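Local coordinates for HIGH affinity ribose transport protein RBSD (Bacillus subtilis, PDB 1OGD) that catalyses the interconversion of the beta-pyranose and beta-furanose forms of D-ribose, working in the cytoplasm as a decamer built from two pentamers, at the interface of chains A and B. Coordinates in Å, arbitrary orientation; residue numbers count along the deposited sequence, not the author numbering. Chains: chain A/B, HIGH affinity ribose transport protein RBSD.

The interface of chains A and B. Residues chain A 2, 12-13, 15-17; chain B 2, 9, 12-13.
A:Lys13 and B:Lys13 meet flank to flank at the middle of a helix-to-helix contact, their methylene stems crossing at a slant with the CG atoms 3.7 Å apart. Each stem has CG anti to its own carbonyl carbon (chi1 near -62° in A:Lys13) and runs on extended, which brings the aliphatic parts together so that the two ammonium groups diverge. Beside this crossing the small methyl groups of A:Ala16 and B:Ala12 meet slightly offset, CB to CB 3.8 Å, and let the helices come close. B:Lys2 lies alongside the backbone of A:Leu15 and A:Ala16; its chain bends twice near the end, at chi3 (67°) and chi4, and lays CE 3.8 Å from CA of A:Ala16. One carbon nearer the backbone, CD of B:Lys2 packs against CB of A:Leu15. At the polar rim B:Lys13 ends in a salt bridge, NZ to the carboxylate oxygen OD2 of A:Asp17 at 2.6 Å, the two side chains meeting nearly at right angles. The ammonium approaches on the syn side, 16° from the carboxylate plane. The other oxygen, OD1, binds a water 2.7 Å away that also reaches the hydroxyl OG of B:Ser9 and, more distantly, NZ of B:Lys13. An alanine in place of A:Asp17 would probably leave the ammonium of B:Lys13 without its counter-charge, its tip freer to swing, and the bridging water less firmly held. On another side, a second water links the carbonyl O of A:Leu15 to the backbone N of B:Lys2. The patch is formed by helix 9-17 of both chains and the N-terminal segment before it, its centre about 13 Å from A:His20, the proposed active-site proton donor. Two-fold symmetry repeats each contact with the chains exchanged, and the pairing would suit the joining of two pentamers into the decamer.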
# COMPACT_ATOMS: atom_id res chain seq x y z
N LYS A 2 -6.67 26.23 12.01
CA LYS A 2 -8.02 26.31 11.48
C LYS A 2 -8.82 27.21 12.42
O LYS A 2 -8.86 26.97 13.63
CB LYS A 2 -8.62 24.90 11.45
CG LYS A 2 -9.96 24.79 10.75
CD LYS A 2 -10.27 23.32 10.42
CE LYS A 2 -10.52 22.48 11.66
NZ LYS A 2 -11.85 22.76 12.28
N ALA A 12 -12.65 16.38 12.16
CA ALA A 12 -12.83 17.39 11.12
C ALA A 12 -12.80 16.73 9.74
O ALA A 12 -13.60 17.07 8.86
CB ALA A 12 -11.72 18.44 11.22
N LYS A 13 -11.90 15.77 9.55
CA LYS A 13 -11.79 15.09 8.26
C LYS A 13 -13.03 14.28 7.94
O LYS A 13 -13.45 14.21 6.79
CB LYS A 13 -10.54 14.21 8.24
CG LYS A 13 -9.26 15.00 8.40
CD LYS A 13 -8.04 14.10 8.52
CE LYS A 13 -6.79 14.92 8.67
NZ LYS A 13 -5.61 14.08 8.95
N LEU A 15 -16.18 14.91 9.23
CA LEU A 15 -17.29 15.82 8.99
C LEU A 15 -17.22 16.43 7.59
O LEU A 15 -18.25 16.60 6.94
CB LEU A 15 -17.31 16.95 10.02
CG LEU A 15 -17.58 16.55 11.47
CD1 LEU A 15 -17.75 17.80 12.32
CD2 LEU A 15 -18.83 15.68 11.54
N ALA A 16 -16.01 16.72 7.13
CA ALA A 16 -15.79 17.31 5.82
C ALA A 16 -16.36 16.51 4.66
O ALA A 16 -16.79 17.08 3.64
CB ALA A 16 -14.30 17.53 5.60
N ASP A 17 -16.38 15.18 4.79
CA ASP A 17 -16.89 14.34 3.72
C ASP A 17 -18.36 13.97 3.86
O ASP A 17 -18.93 13.37 2.96
CB ASP A 17 -16.06 13.06 3.58
CG ASP A 17 -14.74 13.30 2.88
OD1 ASP A 17 -14.72 14.11 1.93
OD2 ASP A 17 -13.73 12.69 3.27
N LYS B 2 -21.24 19.22 7.44
CA LYS B 2 -20.41 20.01 8.34
C LYS B 2 -21.04 21.41 8.39
O LYS B 2 -21.35 21.99 7.35
CB LYS B 2 -18.97 20.08 7.79
CG LYS B 2 -17.95 20.70 8.72
CD LYS B 2 -16.51 20.33 8.33
CE LYS B 2 -16.09 20.94 7.00
NZ LYS B 2 -15.83 22.40 7.09
N SER B 9 -13.92 19.80 1.07
CA SER B 9 -13.51 18.67 1.90
C SER B 9 -12.00 18.43 1.94
O SER B 9 -11.44 18.18 3.01
CB SER B 9 -14.23 17.39 1.46
OG SER B 9 -14.06 17.11 0.08
N ALA B 12 -10.45 21.28 4.02
CA ALA B 12 -10.79 21.18 5.43
C ALA B 12 -9.82 20.21 6.10
O ALA B 12 -9.37 20.45 7.23
CB ALA B 12 -12.23 20.69 5.61
N LYS B 13 -9.48 19.13 5.40
CA LYS B 13 -8.57 18.13 5.95
C LYS B 13 -7.17 18.69 6.15
O LYS B 13 -6.50 18.36 7.11
CB LYS B 13 -8.52 16.89 5.04
CG LYS B 13 -9.86 16.19 4.93
CD LYS B 13 -9.82 15.01 3.97
CE LYS B 13 -11.19 14.38 3.86
NZ LYS B 13 -11.25 13.36 2.78
O HOH W 1 -12.70 14.72 0.26
O HOH W 2 -19.97 17.94 5.13